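Local coordinates for protein 1,3,6,8-tetrahydroxynaphthalene synthase (Streptomyces coelicolor, PDB 1U0M) that catalyses the condensation of five malonyl-CoA units into a linear pentaketide and its Claisen and aldol closure to 1,3,6,8-tetrahydroxynaphthalene, at residues T67-Y80 with A172-D184. Sequence-based numbering, arbitrary orientation.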
loop_
_atom_site.group_PDB
_atom_site.type_symbol
_atom_site.label_atom_id
_atom_site.label_comp_id
_atom_site.label_asym_id
_atom_site.label_seq_id
_atom_site.Cartn_x
_atom_site.Cartn_y
_atom_site.Cartn_z
ATOM N N THR A 67 -22.269 12.940 9.206
ATOM C CA THR A 67 -21.768 12.165 8.079
ATOM C C THR A 67 -22.413 12.574 6.766
ATOM O O THR A 67 -21.836 12.366 5.702
ATOM C CB THR A 67 -21.933 10.638 8.297
ATOM O OG1 THR A 67 -22.394 10.016 7.089
ATOM C CG2 THR A 67 -22.856 10.362 9.381
ATOM N N LEU A 68 -23.600 13.173 6.841
ATOM C CA LEU A 68 -24.300 13.634 5.639
ATOM C C LEU A 68 -23.692 14.945 5.127
ATOM O O LEU A 68 -23.811 15.301 3.953
ATOM C CB LEU A 68 -25.781 13.829 5.932
ATOM C CG LEU A 68 -26.669 12.592 6.103
ATOM C CD1 LEU A 68 -28.071 13.055 6.501
ATOM C CD2 LEU A 68 -26.724 11.781 4.814
ATOM N N GLU A 69 -23.025 15.658 6.024
ATOM C CA GLU A 69 -22.378 16.913 5.675
ATOM C C GLU A 69 -20.986 16.634 5.123
ATOM O O GLU A 69 -20.341 15.644 5.482
ATOM C CB GLU A 69 -22.249 17.812 6.912
ATOM C CG GLU A 69 -23.568 18.204 7.541
ATOM C CD GLU A 69 -24.447 19.018 6.604
ATOM O OE1 GLU A 69 -25.619 19.286 6.961
ATOM O OE2 GLU A 69 -23.966 19.395 5.514
ATOM N N HIS A 70 -20.521 17.500 4.238
ATOM C CA HIS A 70 -19.186 17.326 3.704
ATOM C C HIS A 70 -18.383 18.581 4.024
ATOM O O HIS A 70 -18.500 19.594 3.341
ATOM C CB HIS A 70 -19.220 17.062 2.196
ATOM C CG HIS A 70 -17.920 16.556 1.656
ATOM N ND1 HIS A 70 -17.838 15.748 0.542
ATOM C CD2 HIS A 70 -16.645 16.765 2.063
ATOM C CE1 HIS A 70 -16.569 15.482 0.286
ATOM N NE2 HIS A 70 -15.825 16.089 1.194
ATOM N N PRO A 71 -17.578 18.527 5.103
ATOM C CA PRO A 71 -16.722 19.619 5.591
ATOM C C PRO A 71 -15.426 19.746 4.808
ATOM O O PRO A 71 -14.540 20.519 5.181
ATOM C CB PRO A 71 -16.459 19.218 7.036
ATOM C CG PRO A 71 -16.328 17.711 6.908
ATOM C CD PRO A 71 -17.518 17.371 6.019
ATOM N N GLY A 72 -15.320 18.980 3.727
ATOM C CA GLY A 72 -14.123 18.991 2.911
ATOM C C GLY A 72 -13.274 17.760 3.194
ATOM O O GLY A 72 -13.334 17.185 4.287
ATOM N N PHE A 73 -12.477 17.367 2.212
ATOM C CA PHE A 73 -11.604 16.190 2.306
ATOM C C PHE A 73 -10.592 16.328 3.454
ATOM O O PHE A 73 -10.292 15.352 4.146
ATOM C CB PHE A 73 -10.886 16.019 0.954
ATOM C CG PHE A 73 -10.044 14.781 0.843
ATOM C CD1 PHE A 73 -8.933 14.770 -0.005
ATOM C CD2 PHE A 73 -10.356 13.626 1.546
ATOM C CE1 PHE A 73 -8.151 13.635 -0.148
ATOM C CE2 PHE A 73 -9.577 12.487 1.410
ATOM C CZ PHE A 73 -8.471 12.490 0.560
ATOM N N GLU A 74 -10.062 17.536 3.657
ATOM C CA GLU A 74 -9.095 17.766 4.736
ATOM C C GLU A 74 -9.739 17.466 6.093
ATOM O O GLU A 74 -9.187 16.708 6.886
ATOM C CB GLU A 74 -8.561 19.209 4.707
ATOM C CG GLU A 74 -7.672 19.553 5.911
ATOM C CD GLU A 74 -6.908 20.873 5.780
ATOM O OE1 GLU A 74 -7.300 21.732 4.957
ATOM O OE2 GLU A 74 -5.914 21.053 6.530
ATOM N N ASP A 75 -10.906 18.038 6.366
ATOM C CA ASP A 75 -11.570 17.760 7.644
ATOM C C ASP A 75 -12.027 16.299 7.735
ATOM O O ASP A 75 -11.912 15.666 8.782
ATOM C CB ASP A 75 -12.768 18.708 7.862
ATOM C CG ASP A 75 -12.338 20.117 8.297
ATOM O OD1 ASP A 75 -11.107 20.363 8.390
ATOM O OD2 ASP A 75 -13.228 20.975 8.541
ATOM N N ARG A 76 -12.536 15.763 6.632
ATOM C CA ARG A 76 -12.983 14.372 6.588
ATOM C C ARG A 76 -11.787 13.488 6.962
ATOM O O ARG A 76 -11.880 12.627 7.824
ATOM C CB ARG A 76 -13.455 14.012 5.162
ATOM C CG ARG A 76 -14.832 13.342 5.053
ATOM C CD ARG A 76 -15.922 14.380 5.074
ATOM N NE ARG A 76 -17.290 13.906 4.847
ATOM C CZ ARG A 76 -17.740 13.321 3.731
ATOM N NH1 ARG A 76 -16.940 13.090 2.703
ATOM N NH2 ARG A 76 -19.031 13.033 3.612
ATOM N N ASN A 77 -10.650 13.709 6.313
ATOM C CA ASN A 77 -9.482 12.885 6.594
ATOM C C ASN A 77 -8.977 13.071 8.031
ATOM O O ASN A 77 -8.369 12.162 8.605
ATOM C CB ASN A 77 -8.371 13.180 5.589
ATOM C CG ASN A 77 -7.495 11.979 5.339
ATOM O OD1 ASN A 77 -7.931 10.994 4.742
ATOM N ND2 ASN A 77 -6.256 12.039 5.812
ATOM N N LYS A 78 -9.223 14.251 8.603
ATOM C CA LYS A 78 -8.836 14.511 9.988
ATOM C C LYS A 78 -9.705 13.584 10.846
ATOM O O LYS A 78 -9.214 12.919 11.757
ATOM C CB LYS A 78 -9.106 15.971 10.375
ATOM C CG LYS A 78 -7.855 16.804 10.648
ATOM C CD LYS A 78 -7.238 17.314 9.366
ATOM C CE LYS A 78 -7.877 18.621 8.944
ATOM N NZ LYS A 78 -7.435 19.769 9.790
ATOM N N VAL A 79 -11.001 13.527 10.548
ATOM C CA VAL A 79 -11.884 12.644 11.306
ATOM C C VAL A 79 -11.389 11.202 11.190
ATOM O O VAL A 79 -11.424 10.445 12.162
ATOM C CB VAL A 79 -13.309 12.688 10.790
ATOM C CG1 VAL A 79 -14.176 11.742 11.605
ATOM C CG2 VAL A 79 -13.826 14.111 10.839
ATOM N N TYR A 80 -10.918 10.840 9.996
ATOM C CA TYR A 80 -10.418 9.500 9.746
ATOM C C TYR A 80 -9.310 9.117 10.710
ATOM O O TYR A 80 -9.418 8.088 11.365
ATOM C CB TYR A 80 -9.955 9.360 8.282
ATOM C CG TYR A 80 -9.216 8.067 7.974
ATOM C CD1 TYR A 80 -7.821 8.030 7.935
ATOM C CD2 TYR A 80 -9.906 6.867 7.796
ATOM C CE1 TYR A 80 -7.134 6.833 7.735
ATOM C CE2 TYR A 80 -9.228 5.663 7.598
ATOM C CZ TYR A 80 -7.841 5.653 7.570
ATOM O OH TYR A 80 -7.160 4.464 7.388
ATOM N N ALA A 172 -7.581 -4.229 9.690
ATOM C CA ALA A 172 -8.426 -3.649 8.660
ATOM C C ALA A 172 -9.214 -2.504 9.304
ATOM O O ALA A 172 -9.910 -2.695 10.293
ATOM C CB ALA A 172 -9.369 -4.709 8.112
ATOM N N CYS A 173 -9.093 -1.309 8.748
ATOM C CA CYS A 173 -9.799 -0.153 9.286
ATOM C C CYS A 173 -10.554 0.516 8.149
ATOM O O CYS A 173 -9.945 1.065 7.239
ATOM C CB CYS A 173 -8.800 0.827 9.907
ATOM S SG CYS A 173 -9.557 2.171 10.820
ATOM N N GLU A 174 -11.878 0.477 8.202
ATOM C CA GLU A 174 -12.674 1.060 7.135
ATOM C C GLU A 174 -13.817 1.956 7.606
ATOM O O GLU A 174 -14.767 1.501 8.249
ATOM C CB GLU A 174 -13.211 -0.065 6.240
ATOM C CG GLU A 174 -12.117 -0.988 5.689
ATOM C CD GLU A 174 -11.300 -0.349 4.561
ATOM O OE1 GLU A 174 -11.297 0.899 4.466
ATOM O OE2 GLU A 174 -10.658 -1.092 3.773
ATOM N N PHE A 175 -13.715 3.240 7.272
ATOM C CA PHE A 175 -14.728 4.231 7.623
ATOM C C PHE A 175 -15.335 4.708 6.304
ATOM O O PHE A 175 -15.135 5.864 5.889
ATOM C CB PHE A 175 -14.066 5.411 8.346
ATOM C CG PHE A 175 -13.381 5.043 9.640
ATOM C CD1 PHE A 175 -12.218 5.706 10.034
ATOM C CD2 PHE A 175 -13.914 4.067 10.482
ATOM C CE1 PHE A 175 -11.591 5.407 11.250
ATOM C CE2 PHE A 175 -13.295 3.756 11.705
ATOM C CZ PHE A 175 -12.132 4.430 12.087
ATOM N N CYS A 176 -16.107 3.832 5.663
ATOM C CA CYS A 176 -16.682 4.146 4.351
ATOM C C CYS A 176 -17.582 5.373 4.362
ATOM O O CYS A 176 -17.728 6.037 3.349
ATOM C CB CYS A 176 -17.447 2.936 3.781
ATOM S SG CYS A 176 -16.454 1.415 3.597
ATOM N N SER A 177 -18.184 5.664 5.507
ATOM C CA SER A 177 -19.050 6.817 5.629
ATOM C C SER A 177 -18.289 8.099 5.348
ATOM O O SER A 177 -18.883 9.107 4.997
ATOM C CB SER A 177 -19.639 6.886 7.034
ATOM O OG SER A 177 -18.616 7.063 7.993
ATOM N N LEU A 178 -16.971 8.066 5.516
ATOM C CA LEU A 178 -16.149 9.251 5.274
ATOM C C LEU A 178 -15.848 9.459 3.795
ATOM O O LEU A 178 -15.064 10.323 3.423
ATOM C CB LEU A 178 -14.848 9.170 6.077
ATOM C CG LEU A 178 -15.043 9.368 7.590
ATOM C CD1 LEU A 178 -15.751 10.705 7.837
ATOM C CD2 LEU A 178 -15.890 8.247 8.174
ATOM N N CYS A 179 -16.481 8.654 2.954
ATOM C CA CYS A 179 -16.309 8.770 1.521
ATOM C C CYS A 179 -17.651 9.089 0.896
ATOM O O CYS A 179 -17.822 8.970 -0.301
ATOM C CB CYS A 179 -15.722 7.482 0.939
ATOM S SG CYS A 179 -13.954 7.263 1.313
ATOM N N TYR A 180 -18.608 9.505 1.720
ATOM C CA TYR A 180 -19.934 9.875 1.221
ATOM C C TYR A 180 -19.798 11.186 0.449
ATOM O O TYR A 180 -19.259 12.161 0.977
ATOM C CB TYR A 180 -20.914 10.064 2.386
ATOM C CG TYR A 180 -22.234 10.674 1.963
ATOM C CD1 TYR A 180 -23.090 10.005 1.071
ATOM C CD2 TYR A 180 -22.602 11.940 2.402
ATOM C CE1 TYR A 180 -24.273 10.601 0.628
ATOM C CE2 TYR A 180 -23.775 12.540 1.970
ATOM C CZ TYR A 180 -24.603 11.871 1.082
ATOM O OH TYR A 180 -25.740 12.493 0.630
ATOM N N GLN A 181 -20.288 11.211 -0.791
ATOM C CA GLN A 181 -20.205 12.402 -1.643
ATOM C C GLN A 181 -21.573 12.878 -2.118
ATOM O O GLN A 181 -22.092 12.395 -3.133
ATOM C CB GLN A 181 -19.347 12.120 -2.877
ATOM C CG GLN A 181 -18.008 11.475 -2.598
ATOM C CD GLN A 181 -16.964 12.426 -2.029
ATOM O OE1 GLN A 181 -15.893 11.987 -1.629
ATOM N NE2 GLN A 181 -17.262 13.719 -2.012
ATOM N N PRO A 182 -22.159 13.863 -1.417
ATOM C CA PRO A 182 -23.475 14.415 -1.762
ATOM C C PRO A 182 -23.615 14.687 -3.256
ATOM O O PRO A 182 -24.704 14.554 -3.827
ATOM C CB PRO A 182 -23.529 15.701 -0.950
ATOM C CG PRO A 182 -22.722 15.374 0.241
ATOM C CD PRO A 182 -21.541 14.649 -0.335
ATOM N N THR A 183 -22.502 15.062 -3.875
ATOM C CA THR A 183 -22.456 15.367 -5.298
ATOM C C THR A 183 -22.701 14.194 -6.253
ATOM O O THR A 183 -23.186 14.401 -7.360
ATOM C CB THR A 183 -21.102 16.003 -5.670
ATOM O OG1 THR A 183 -20.045 15.110 -5.310
ATOM C CG2 THR A 183 -20.907 17.314 -4.933
ATOM N N ASP A 184 -22.340 12.974 -5.853
ATOM C CA ASP A 184 -22.542 11.804 -6.705
ATOM C C ASP A 184 -24.047 11.493 -6.742
ATOM O O ASP A 184 -24.621 11.026 -5.752
ATOM C CB ASP A 184 -21.741 10.609 -6.165
ATOM C CG ASP A 184 -20.229 10.771 -6.368
ATOM O OD1 ASP A 184 -19.440 9.953 -5.842
ATOM O OD2 ASP A 184 -19.824 11.715 -7.066
HETATM O O HOH W 1 -19.189 11.468 6.212
#
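The R76 guanidinium has L178 C and S177 O over one face and the Y180 carbonyl at its edge; H70 covers the opposite face, with CG 3.7 Å above the plane. At the edge NH1 (3.0 Å) and NH2 (2.8 Å) both donate end-on to Y180 O, the NH2 bond the straighter at 153°. A bend at chi2 (83°) lets the chain reach this loop from the first turns of helix 73-99 while its CG rests 3.9 Å from L178 CD1. The H70 ring, with R76 NH1 over its face, turns its edge to the Q181 amide and P182 CD. At the edge of the Y180 ring lies L68 O, 3.4 Å from CE2; P182 N sits over one face, offset toward the rim, and the hydroxyl is hydrogen-bonded to R36. A water lies 2.8 Å from T67 O and 2.7 Å from S177 O, within hydrogen-bonding distance of both backbones. Farther along, Y80 CD2 approaches F175 CD1, the ring planes 71° apart, and Y80 OH is hydrogen-bonded to S113. The contact ties the end of helix 64-67, the linking loop and the start of helix 73-99 to the 3-10 turn and loop leaving strand 167-175, beside where helix 73-99 packs on the core sheet of the thiolase fold.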